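Side-chain contacts in guanine nucleotide exchange factor SRM1 (Saccharomyces cerevisiae, PDB 3OF7), which promotes the exchange of GDP for GTP on the GTPases GSP1 and GSP2, binds chromatin and is required for nuclear export of mRNA and ribosomes: residues E293-G298 / Y355-V360; L340-V345 / G385-V390; L182-Y185 / I191-T194. All blocks are in the same frame, centred on the assembly; numbering follows the deposited sequence.

All three contacts lie in the seven-bladed RCC1-like propeller, at different depths. Contact 1, at the surface about 26 Å from the chain centre, joins a loop of RCC1 repeat 5 to the segment around strand 357-358 of repeat 6 by apolar cover and one water. Contact 2, about 13 Å from that centre and partly buried, stays within repeat 6 and is mainly polar, built on a histidine-carboxylate bond with a methionine over the ring. Contact 3, also partly buried, lies within repeat 3 and rests on a CH-pi contact. Segments 340-345 and 355-360 follow strand 334-337, and contacts 1 and 2 touch through T356 and L340; contact 3 stands apart, its nearest atoms about 18 Å from either.

Contact 1: E293-G298 / Y355-V360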
ATOM      1  N   GLU A 293       1.843  25.047   2.017  1.00 27.77           N
ATOM      2  CA  GLU A 293       2.544  25.443   0.799  1.00 28.43           C
ATOM      3  C   GLU A 293       4.052  25.479   1.029  1.00 28.81           C
ATOM      4  O   GLU A 293       4.829  25.403   0.084  1.00 29.12           O
ATOM      5  CB  GLU A 293       2.062  26.811   0.307  1.00 28.27           C
ATOM      6  CG  GLU A 293       0.647  26.809  -0.244  1.00 29.21           C
ATOM      7  CD  GLU A 293       0.360  27.977  -1.184  0.80 29.87           C
ATOM      8  OE1 GLU A 293      -0.814  28.141  -1.585  0.80 31.12           O
ATOM      9  OE2 GLU A 293       1.300  28.724  -1.538  0.80 29.42           O
ATOM     10  N   ASP A 294       4.453  25.597   2.289  1.00 29.61           N
ATOM     11  CA  ASP A 294       5.862  25.730   2.638  1.00 30.40           C
ATOM     12  C   ASP A 294       6.553  24.369   2.640  1.00 30.37           C
ATOM     13  O   ASP A 294       6.169  23.471   3.391  1.00 30.69           O
ATOM     14  CB  ASP A 294       6.012  26.438   3.988  1.00 31.02           C
ATOM     15  CG  ASP A 294       5.602  27.907   3.927  0.70 32.62           C
ATOM     16  OD1 ASP A 294       5.719  28.527   2.845  0.90 34.42           O
ATOM     17  OD2 ASP A 294       5.166  28.445   4.969  0.80 34.71           O
ATOM     18  N   VAL A 295       7.548  24.230   1.761  1.00 29.88           N
ATOM     19  CA  VAL A 295       8.324  23.003   1.598  1.00 29.68           C
ATOM     20  C   VAL A 295       9.735  23.248   2.128  1.00 29.74           C
ATOM     21  O   VAL A 295      10.451  24.129   1.631  1.00 29.65           O
ATOM     22  CB  VAL A 295       8.377  22.556   0.116  1.00 29.60           C
ATOM     23  CG1 VAL A 295       9.414  21.457  -0.102  1.00 30.16           C
ATOM     24  CG2 VAL A 295       7.016  22.074  -0.340  1.00 29.47           C
ATOM     25  N   GLU A 296      10.121  22.475   3.141  1.00 29.11           N
ATOM     26  CA  GLU A 296      11.400  22.677   3.826  1.00 28.86           C
ATOM     27  C   GLU A 296      12.093  21.353   4.110  1.00 28.43           C
ATOM     28  O   GLU A 296      11.445  20.379   4.511  1.00 27.78           O
ATOM     29  CB  GLU A 296      11.189  23.435   5.139  1.00 28.92           C
ATOM     30  CG  GLU A 296      10.820  24.903   4.970  1.00 30.10           C
ATOM     31  N   ASP A 297      13.411  21.326   3.910  1.00 27.93           N
ATOM     32  CA  ASP A 297      14.211  20.132   4.189  1.00 27.87           C
ATOM     33  C   ASP A 297      14.028  19.659   5.635  1.00 27.22           C
ATOM     34  O   ASP A 297      13.981  20.472   6.559  1.00 27.24           O
ATOM     35  CB  ASP A 297      15.689  20.406   3.899  1.00 28.17           C
ATOM     36  CG  ASP A 297      16.545  19.154   3.988  0.70 28.97           C
ATOM     37  OD2 ASP A 297      17.783  19.297   4.086  0.70 31.36           O
ATOM     38  N   GLY A 298      13.902  18.344   5.814  1.00 26.63           N
ATOM     39  CA  GLY A 298      13.790  17.731   7.145  1.00 26.17           C
ATOM     40  C   GLY A 298      12.472  17.964   7.871  1.00 25.97           C
ATOM     41  O   GLY A 298      12.331  17.591   9.045  1.00 26.31           O
ATOM     42  N   TYR A 355       1.521  27.181  -6.759  1.00 26.59           N
ATOM     43  CA  TYR A 355       2.106  26.818  -5.461  1.00 25.65           C
ATOM     44  C   TYR A 355       3.125  25.668  -5.560  1.00 24.94           C
ATOM     45  O   TYR A 355       3.595  25.167  -4.539  1.00 24.91           O
ATOM     46  CB  TYR A 355       1.022  26.496  -4.420  1.00 25.42           C
ATOM     47  CG  TYR A 355      -0.000  25.480  -4.880  1.00 25.82           C
ATOM     48  CD1 TYR A 355      -1.186  25.893  -5.485  1.00 26.51           C
ATOM     49  CD2 TYR A 355       0.215  24.107  -4.716  1.00 25.05           C
ATOM     50  CE1 TYR A 355      -2.132  24.971  -5.925  1.00 27.08           C
ATOM     51  CE2 TYR A 355      -0.731  23.166  -5.153  1.00 25.08           C
ATOM     52  CZ  TYR A 355      -1.903  23.609  -5.754  1.00 27.20           C
ATOM     53  OH  TYR A 355      -2.855  22.711  -6.197  1.00 26.77           O
ATOM     54  N   THR A 356       3.456  25.258  -6.781  1.00 24.20           N
ATOM     55  CA  THR A 356       4.520  24.276  -7.009  1.00 23.76           C
ATOM     56  C   THR A 356       5.803  24.810  -6.371  1.00 23.69           C
ATOM     57  O   THR A 356       6.157  25.978  -6.572  1.00 23.18           O
ATOM     58  CB  THR A 356       4.750  24.026  -8.522  1.00 23.85           C
ATOM     59  OG1 THR A 356       3.576  23.438  -9.100  1.00 24.04           O
ATOM     60  CG2 THR A 356       5.926  23.095  -8.764  1.00 23.37           C
ATOM     61  N   TYR A 357       6.473  23.972  -5.582  1.00 22.71           N
ATOM     62  CA  TYR A 357       7.732  24.355  -4.960  1.00 22.78           C
ATOM     63  C   TYR A 357       8.884  24.213  -5.947  1.00 22.82           C
ATOM     64  O   TYR A 357       9.080  23.144  -6.541  1.00 22.36           O
ATOM     65  CB  TYR A 357       8.015  23.535  -3.694  1.00 23.05           C
ATOM     66  CG  TYR A 357       9.463  23.622  -3.232  1.00 23.77           C
ATOM     67  CD1 TYR A 357       9.935  24.744  -2.549  1.00 24.46           C
ATOM     68  CD2 TYR A 357      10.363  22.593  -3.508  1.00 25.51           C
ATOM     69  CE1 TYR A 357      11.266  24.833  -2.138  1.00 24.93           C
ATOM     70  CE2 TYR A 357      11.695  22.667  -3.098  1.00 26.26           C
ATOM     71  CZ  TYR A 357      12.137  23.790  -2.415  1.00 26.83           C
ATOM     72  OH  TYR A 357      13.456  23.853  -2.017  1.00 27.55           O
ATOM     73  N   LYS A 358       9.631  25.305  -6.111  1.00 22.58           N
ATOM     74  CA  LYS A 358      10.850  25.334  -6.914  1.00 22.47           C
ATOM     75  C   LYS A 358      12.026  25.610  -5.982  1.00 22.06           C
ATOM     76  O   LYS A 358      11.922  26.443  -5.082  1.00 22.01           O
ATOM     77  CB  LYS A 358      10.776  26.418  -7.996  1.00 22.83           C
ATOM     78  CG  LYS A 358       9.812  26.125  -9.138  1.00 24.22           C
ATOM     79  CD  LYS A 358       9.789  27.269 -10.156  1.00 26.42           C
ATOM     80  CE  LYS A 358       8.530  27.212 -11.006  1.00 29.42           C
ATOM     81  NZ  LYS A 358       8.501  28.235 -12.104  1.00 31.08           N
ATOM     82  N   ASP A 359      13.137  24.906  -6.191  1.00 21.82           N
ATOM     83  CA  ASP A 359      14.316  25.086  -5.343  1.00 21.49           C
ATOM     84  C   ASP A 359      15.106  26.341  -5.741  1.00 21.64           C
ATOM     85  O   ASP A 359      14.701  27.083  -6.642  1.00 20.87           O
ATOM     86  CB  ASP A 359      15.204  23.831  -5.331  1.00 21.42           C
ATOM     87  CG  ASP A 359      15.840  23.527  -6.672  1.00 21.85           C
ATOM     88  OD1 ASP A 359      15.903  24.402  -7.563  1.00 20.66           O
ATOM     89  OD2 ASP A 359      16.310  22.381  -6.837  1.00 23.80           O
ATOM     90  N   VAL A 360      16.238  26.559  -5.071  1.00 21.55           N
ATOM     91  CA  VAL A 360      17.062  27.747  -5.303  1.00 22.12           C
ATOM     92  C   VAL A 360      17.552  27.834  -6.754  1.00 22.09           C
ATOM     93  O   VAL A 360      17.835  28.923  -7.256  1.00 22.28           O
ATOM     94  CB  VAL A 360      18.247  27.829  -4.282  1.00 22.15           C
ATOM     95  CG1 VAL A 360      19.259  26.725  -4.523  1.00 21.53           C
ATOM     96  CG2 VAL A 360      18.912  29.210  -4.317  1.00 23.17           C
TER
HETATM   97  O   HOH W   1      12.919  24.523   0.836  1.00 42.08           O
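V295 lies over one face of the Y357 ring, its CG1 3.8 Å from the ring centroid and only 15° off the normal, a CH-pi contact. In the RCC1-like beta-propeller this contact joins a loop of RCC1 repeat 5, 293-298, to the segment around the short strand 357-358 of repeat 6. V295 CG1 stands anti to the backbone N (chi1 168°), over the CD2 side of the ring, while CG2 reaches back to Y357 CB at 3.8 Å. V295 also touches P368 of strand 364-368, the backbone partner of strand 357-358 in a small antiparallel sheet. On the other face of the Y357 ring, towards the rim, lies the backbone N of D359.

The second touch is smaller: the carboxylate of E293, carried on an extended chain, comes up to Y355, with E293 CD 3.6 Å from Y355 CB. The two side chains cross at about a right angle, and the phenol turns away to hydrogen-bond T371 through its OH. E293 and Y355 both also touch L369.

Polar linkage is left to a water at the far end of the Y357 ring. This water donates to V295 O at 2.6 Å and is hydrogen-bonded to Y357 OH at 3.0 Å.

Contact 2: L340-V345 / G385-V390; sequences LDMFEV and GSHHSV
E344 OE2 accepts the hydrogen bond of H387 ND1 at 2.7 Å, the single direct hydrogen bond between 340-345 and 385-390. The pair belongs to RCC1 repeat 6 of the beta-propeller: E344 sits just beyond a type I beta turn, L340 to F343, in the loop after strand 334-337, and H387 lies in the turn that leads into strand 388-393. The bond is moderately straight, 156° at the hydrogen, and uses the anti lone pair of OE2, which lies close to the imidazole plane. The side chains run alongside each other in the same direction, with carboxylate and ring planes 55° apart.

Each end of this pair has a further hold. M342 N bonds to E344 OE1 at 2.8 Å from above the carboxylate plane, so both oxygens are engaged; the bend of the glutamate chain at chi2 lets it serve its own loop and H387 together. On the far side of the ring, NE2 is hydrogen-bonded to OE1 of E322, so both ring nitrogens are held.

M342 covers one face of the same imidazole. Its CE stands 3.7 Å from the H387 ring centroid, 24° off the normal, in a CH-pi contact displaced towards ND1. The SD is farther out and oblique. With E344 in plane at the edge and M342 above, the ring's tilt should be limited from two directions; H323 meets it as well.

Nearer the backbone, a water joins the loop to the strand: it donates to E344 O at 2.8 Å and accepts from S389 OG at 2.7 Å.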
ATOM      1  N   LEU A 340       7.993  15.679  -7.235  1.00 15.85           N
ATOM      2  CA  LEU A 340       7.859  15.840  -8.682  1.00 16.40           C
ATOM      3  C   LEU A 340       9.090  15.346  -9.460  1.00 16.54           C
ATOM      4  O   LEU A 340       9.029  15.179 -10.692  1.00 16.21           O
ATOM      5  CB  LEU A 340       7.598  17.330  -8.971  1.00 16.82           C
ATOM      6  CG  LEU A 340       7.055  17.880 -10.289  1.00 18.27           C
ATOM      7  CD1 LEU A 340       5.740  17.228 -10.670  1.00 18.33           C
ATOM      8  CD2 LEU A 340       6.877  19.390 -10.129  1.00 19.43           C
ATOM      9  N   ASP A 341      10.201  15.104  -8.750  1.00 16.70           N
ATOM     10  CA  ASP A 341      11.483  14.734  -9.385  1.00 16.91           C
ATOM     11  C   ASP A 341      11.375  13.513 -10.289  1.00 16.72           C
ATOM     12  O   ASP A 341      12.027  13.445 -11.339  1.00 16.73           O
ATOM     13  CB  ASP A 341      12.581  14.484  -8.333  1.00 17.84           C
ATOM     14  CG  ASP A 341      12.882  15.706  -7.485  1.00 18.68           C
ATOM     15  OD1 ASP A 341      12.994  16.819  -8.044  1.00 20.13           O
ATOM     16  OD2 ASP A 341      13.009  15.559  -6.248  1.00 17.77           O
ATOM     17  N   MET A 342      10.567  12.537  -9.877  1.00 15.52           N
ATOM     18  CA  MET A 342      10.364  11.325 -10.677  1.00 15.20           C
ATOM     19  C   MET A 342       8.914  11.238 -11.152  1.00 14.79           C
ATOM     20  O   MET A 342       8.387  10.146 -11.376  1.00 14.25           O
ATOM     21  CB  MET A 342      10.763  10.069  -9.885  1.00 14.91           C
ATOM     22  CG  MET A 342      12.273   9.972  -9.586  1.00 15.57           C
ATOM     23  SD  MET A 342      12.773   8.711  -8.377  1.00  9.95           S
ATOM     24  CE  MET A 342      13.018   9.709  -6.909  1.00 14.55           C
ATOM     25  N   PHE A 343       8.289  12.408 -11.299  1.00 14.31           N
ATOM     26  CA  PHE A 343       6.904  12.526 -11.757  1.00 14.46           C
ATOM     27  C   PHE A 343       5.915  11.791 -10.853  1.00 14.11           C
ATOM     28  O   PHE A 343       4.852  11.361 -11.319  1.00 14.32           O
ATOM     29  CB  PHE A 343       6.749  12.024 -13.201  1.00 14.21           C
ATOM     30  CG  PHE A 343       7.473  12.858 -14.244  1.00 14.88           C
ATOM     31  CD1 PHE A 343       7.638  14.237 -14.084  1.00 16.23           C
ATOM     32  CD2 PHE A 343       7.940  12.255 -15.409  1.00 16.24           C
ATOM     33  CE1 PHE A 343       8.296  15.011 -15.067  1.00 16.88           C
ATOM     34  CE2 PHE A 343       8.593  13.015 -16.408  1.00 17.65           C
ATOM     35  CZ  PHE A 343       8.766  14.399 -16.223  1.00 18.19           C
ATOM     36  N   GLU A 344       6.256  11.652  -9.567  1.00 13.45           N
ATOM     37  CA  GLU A 344       5.442  10.865  -8.637  1.00 13.43           C
ATOM     38  C   GLU A 344       4.002  11.350  -8.594  1.00 13.37           C
ATOM     39  O   GLU A 344       3.077  10.535  -8.567  1.00 13.09           O
ATOM     40  CB  GLU A 344       6.045  10.846  -7.220  1.00 13.12           C
ATOM     41  CG  GLU A 344       7.401  10.145  -7.118  1.00 13.44           C
ATOM     42  CD  GLU A 344       8.600  11.090  -7.244  1.00 15.02           C
ATOM     43  OE1 GLU A 344       8.535  12.083  -8.013  1.00 12.61           O
ATOM     44  OE2 GLU A 344       9.630  10.815  -6.579  1.00 15.40           O
ATOM     45  N   VAL A 345       3.815  12.673  -8.606  1.00 14.11           N
ATOM     46  CA  VAL A 345       2.474  13.261  -8.474  1.00 14.77           C
ATOM     47  C   VAL A 345       1.623  13.202  -9.760  1.00 15.43           C
ATOM     48  O   VAL A 345       0.407  13.405  -9.704  1.00 15.77           O
ATOM     49  CB  VAL A 345       2.510  14.701  -7.890  1.00 14.83           C
ATOM     50  CG1 VAL A 345       2.996  14.652  -6.443  1.00 14.85           C
ATOM     51  CG2 VAL A 345       3.406  15.607  -8.732  1.00 14.65           C
ATOM     52  N   GLY A 385       3.694   2.782  -4.803  1.00 12.69           N
ATOM     53  CA  GLY A 385       4.940   2.185  -4.315  1.00 12.57           C
ATOM     54  C   GLY A 385       5.882   3.330  -3.983  1.00 12.72           C
ATOM     55  O   GLY A 385       5.429   4.457  -3.824  1.00 12.70           O
ATOM     56  N   SER A 386       7.186   3.070  -3.895  1.00 12.58           N
ATOM     57  CA  SER A 386       8.094   4.110  -3.394  1.00 13.02           C
ATOM     58  C   SER A 386       8.017   5.397  -4.221  1.00 12.72           C
ATOM     59  O   SER A 386       7.859   6.499  -3.660  1.00 12.85           O
ATOM     60  CB  SER A 386       9.535   3.598  -3.301  1.00 13.40           C
ATOM     61  OG  SER A 386       9.625   2.598  -2.303  1.00 17.13           O
ATOM     62  N   HIS A 387       8.122   5.252  -5.545  1.00 12.04           N
ATOM     63  CA  HIS A 387       8.115   6.402  -6.467  1.00 12.33           C
ATOM     64  C   HIS A 387       7.291   6.177  -7.738  1.00 12.28           C
ATOM     65  O   HIS A 387       7.495   6.853  -8.744  1.00 12.77           O
ATOM     66  CB  HIS A 387       9.553   6.832  -6.796  1.00 12.52           C
ATOM     67  CG  HIS A 387      10.289   7.315  -5.592  1.00 12.79           C
ATOM     68  ND1 HIS A 387      10.234   8.624  -5.167  1.00 13.89           N
ATOM     69  CD2 HIS A 387      11.005   6.642  -4.661  1.00 13.94           C
ATOM     70  CE1 HIS A 387      10.910   8.744  -4.039  1.00 14.11           C
ATOM     71  NE2 HIS A 387      11.388   7.557  -3.709  1.00 15.00           N
ATOM     72  N   HIS A 388       6.346   5.241  -7.674  1.00 12.15           N
ATOM     73  CA  HIS A 388       5.421   5.007  -8.779  1.00 12.11           C
ATOM     74  C   HIS A 388       4.029   4.759  -8.217  1.00 12.01           C
ATOM     75  O   HIS A 388       3.853   4.578  -7.007  1.00 11.29           O
ATOM     76  CB  HIS A 388       5.889   3.832  -9.651  1.00 12.45           C
ATOM     77  CG  HIS A 388       5.828   2.504  -8.959  1.00 13.63           C
ATOM     78  ND1 HIS A 388       4.845   1.574  -9.219  1.00 15.61           N
ATOM     79  CD2 HIS A 388       6.616   1.962  -8.002  1.00 13.19           C
ATOM     80  CE1 HIS A 388       5.043   0.506  -8.467  1.00 13.96           C
ATOM     81  NE2 HIS A 388       6.106   0.719  -7.714  1.00 16.60           N
ATOM     82  N   SER A 389       3.038   4.781  -9.098  1.00 11.77           N
ATOM     83  CA  SER A 389       1.665   4.553  -8.701  1.00 12.29           C
ATOM     84  C   SER A 389       0.941   3.792  -9.797  1.00 12.45           C
ATOM     85  O   SER A 389       1.368   3.788 -10.955  1.00 12.38           O
ATOM     86  CB  SER A 389       0.943   5.872  -8.437  1.00 11.82           C
ATOM     87  OG  SER A 389       1.707   6.733  -7.601  1.00 14.07           O
ATOM     88  N   VAL A 390      -0.155   3.153  -9.409  1.00 13.15           N
ATOM     89  CA  VAL A 390      -1.052   2.480 -10.331  1.00 13.41           C
ATOM     90  C   VAL A 390      -2.473   2.775  -9.860  1.00 13.89           C
ATOM     91  O   VAL A 390      -2.796   2.583  -8.684  1.00 14.07           O
ATOM     92  CB  VAL A 390      -0.816   0.944 -10.370  1.00 13.49           C
ATOM     93  CG1 VAL A 390      -1.774   0.259 -11.361  1.00 13.66           C
ATOM     94  CG2 VAL A 390       0.634   0.613 -10.717  1.00 11.41           C
TER
HETATM   95  O   HOH W   2       3.716   7.889  -9.037  1.00 11.51           O

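Contact 3: L182-Y185 / I191-T194; sequences LGFY and IQKT
F184 packs tightly against Q192, whose CB sits almost centrally over one face of the phenyl ring, 3.6 Å from its centroid and 11° off the normal. This CH-pi contact lies in RCC1 repeat 3 of the beta-propeller, where the chain leaves strand 180-183 through a classic beta bulge at F184 and Y185, opposite I189, and comes back as strand 192-193. Both strands lie against strand 169-177, with backbone hydrogen bonds joining L182 and G183 with F175, and Q192 with G173.

The phenyl ring is swung out towards the returning strand, CG anti to the backbone N (chi1 176°). Q192 CG then follows its surface towards the far rim, 3.8 Å from F184 CE2. Around the ring the packing is largely aromatic, W228 meeting it edge-to-face and the W196 ring lying steeply inclined to it, with A171 and I189 adding aliphatic cover. F184 is thereby buried, and Q192 adds the aliphatic part of a polar side chain to this cluster.

The other side of the contact is looser. The CB of I191 points away from 182-185, and the nearest approach of I191 to F184 is through the backbone, I191 N to F184 CB at 4.5 Å. K193 and T194 are exposed, and the chain turns a corner at T194.

The Q192 amide continues from the packed CB and CG. A bend at chi2 turns it forward along its own chain, its plane 47° from that of the phenyl ring, and NE2 donates to T194 O at 2.8 Å, with the acceptor almost in the amide plane.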
ATOM      1  N   LEU A 182      15.799  -2.282  13.974  1.00 20.81           N
ATOM      2  CA  LEU A 182      15.324  -1.778  15.262  1.00 19.84           C
ATOM      3  C   LEU A 182      14.913  -2.980  16.110  1.00 19.67           C
ATOM      4  O   LEU A 182      15.487  -3.219  17.177  1.00 19.67           O
ATOM      5  CB  LEU A 182      14.162  -0.784  15.108  1.00 19.31           C
ATOM      6  CG  LEU A 182      13.547  -0.168  16.377  1.00 19.60           C
ATOM      7  CD1 LEU A 182      14.635   0.395  17.311  1.00 20.23           C
ATOM      8  CD2 LEU A 182      12.517   0.916  16.047  1.00 19.44           C
ATOM      9  N   GLY A 183      13.952  -3.753  15.603  1.00 18.77           N
ATOM     10  CA  GLY A 183      13.442  -4.930  16.312  1.00 18.34           C
ATOM     11  C   GLY A 183      11.983  -5.168  15.971  1.00 18.22           C
ATOM     12  O   GLY A 183      11.406  -4.472  15.123  1.00 18.24           O
ATOM     13  N   PHE A 184      11.379  -6.138  16.640  1.00 17.83           N
ATOM     14  CA  PHE A 184      10.002  -6.507  16.344  1.00 17.71           C
ATOM     15  C   PHE A 184       9.064  -6.131  17.489  1.00 17.85           C
ATOM     16  O   PHE A 184       8.130  -5.346  17.300  1.00 16.94           O
ATOM     17  CB  PHE A 184       9.923  -8.000  15.999  1.00 17.63           C
ATOM     18  CG  PHE A 184       8.517  -8.510  15.774  1.00 17.94           C
ATOM     19  CD1 PHE A 184       7.839  -8.232  14.587  1.00 17.72           C
ATOM     20  CD2 PHE A 184       7.885  -9.296  16.745  1.00 18.35           C
ATOM     21  CE1 PHE A 184       6.535  -8.717  14.372  1.00 17.53           C
ATOM     22  CE2 PHE A 184       6.591  -9.782  16.545  1.00 17.90           C
ATOM     23  CZ  PHE A 184       5.911  -9.495  15.355  1.00 17.80           C
ATOM     24  N   TYR A 185       9.305  -6.686  18.677  1.00 18.11           N
ATOM     25  CA  TYR A 185       8.427  -6.398  19.816  1.00 19.23           C
ATOM     26  C   TYR A 185       9.226  -6.051  21.076  1.00 19.30           C
ATOM     27  O   TYR A 185       9.982  -6.874  21.579  1.00 19.44           O
ATOM     28  CB  TYR A 185       7.484  -7.574  20.080  1.00 19.25           C
ATOM     29  CG  TYR A 185       6.299  -7.223  20.952  1.00 20.37           C
ATOM     30  CD1 TYR A 185       6.327  -7.478  22.326  1.00 21.73           C
ATOM     31  CD2 TYR A 185       5.150  -6.645  20.410  1.00 20.25           C
ATOM     32  CE1 TYR A 185       5.248  -7.162  23.139  1.00 21.38           C
ATOM     33  CE2 TYR A 185       4.050  -6.331  21.220  1.00 20.49           C
ATOM     34  CZ  TYR A 185       4.114  -6.597  22.589  1.00 22.56           C
ATOM     35  OH  TYR A 185       3.052  -6.295  23.410  1.00 20.95           O
ATOM     36  N   ILE A 191      13.704 -10.406  15.643  1.00 21.37           N
ATOM     37  CA  ILE A 191      13.161 -10.879  14.358  1.00 21.60           C
ATOM     38  C   ILE A 191      12.185 -12.019  14.639  1.00 21.65           C
ATOM     39  O   ILE A 191      12.542 -13.001  15.300  1.00 21.77           O
ATOM     40  CB  ILE A 191      14.280 -11.388  13.410  1.00 21.72           C
ATOM     41  CG1 ILE A 191      15.209 -10.235  12.998  1.00 22.31           C
ATOM     42  CG2 ILE A 191      13.689 -12.107  12.169  1.00 21.49           C
ATOM     43  CD1 ILE A 191      16.501 -10.684  12.332  1.00 23.26           C
ATOM     44  N   GLN A 192      10.956 -11.877  14.144  1.00 21.27           N
ATOM     45  CA  GLN A 192       9.912 -12.885  14.312  1.00 21.35           C
ATOM     46  C   GLN A 192       9.712 -13.660  13.011  1.00 21.54           C
ATOM     47  O   GLN A 192       9.144 -13.131  12.059  1.00 21.11           O
ATOM     48  CB  GLN A 192       8.602 -12.206  14.747  1.00 20.73           C
ATOM     49  CG  GLN A 192       7.451 -13.162  15.042  1.00 21.77           C
ATOM     50  CD  GLN A 192       7.810 -14.192  16.099  1.00 21.70           C
ATOM     51  OE1 GLN A 192       8.454 -13.866  17.101  1.00 22.11           O
ATOM     52  NE2 GLN A 192       7.402 -15.435  15.879  1.00 21.36           N
ATOM     53  N   LYS A 193      10.178 -14.909  12.972  1.00 21.75           N
ATOM     54  CA  LYS A 193      10.210 -15.688  11.725  1.00 22.52           C
ATOM     55  C   LYS A 193       8.885 -16.378  11.364  1.00 22.24           C
ATOM     56  O   LYS A 193       8.670 -16.751  10.212  1.00 22.78           O
ATOM     57  CB  LYS A 193      11.352 -16.714  11.759  1.00 22.81           C
ATOM     58  CG  LYS A 193      12.746 -16.089  11.727  1.00 25.16           C
ATOM     59  CD  LYS A 193      13.848 -17.134  11.863  1.00 29.25           C
ATOM     60  CE  LYS A 193      15.218 -16.494  11.687  1.00 31.75           C
ATOM     61  NZ  LYS A 193      16.327 -17.409  12.098  1.00 34.36           N
ATOM     62  N   THR A 194       8.013 -16.557  12.349  1.00 21.95           N
ATOM     63  CA  THR A 194       6.703 -17.174  12.122  1.00 21.92           C
ATOM     64  C   THR A 194       5.601 -16.263  12.665  1.00 21.45           C
ATOM     65  O   THR A 194       5.857 -15.457  13.559  1.00 21.13           O
ATOM     66  CB  THR A 194       6.612 -18.577  12.773  1.00 22.19           C
ATOM     67  OG1 THR A 194       6.998 -18.491  14.151  1.00 22.09           O
ATOM     68  CG2 THR A 194       7.530 -19.570  12.049  1.00 22.95           C
TER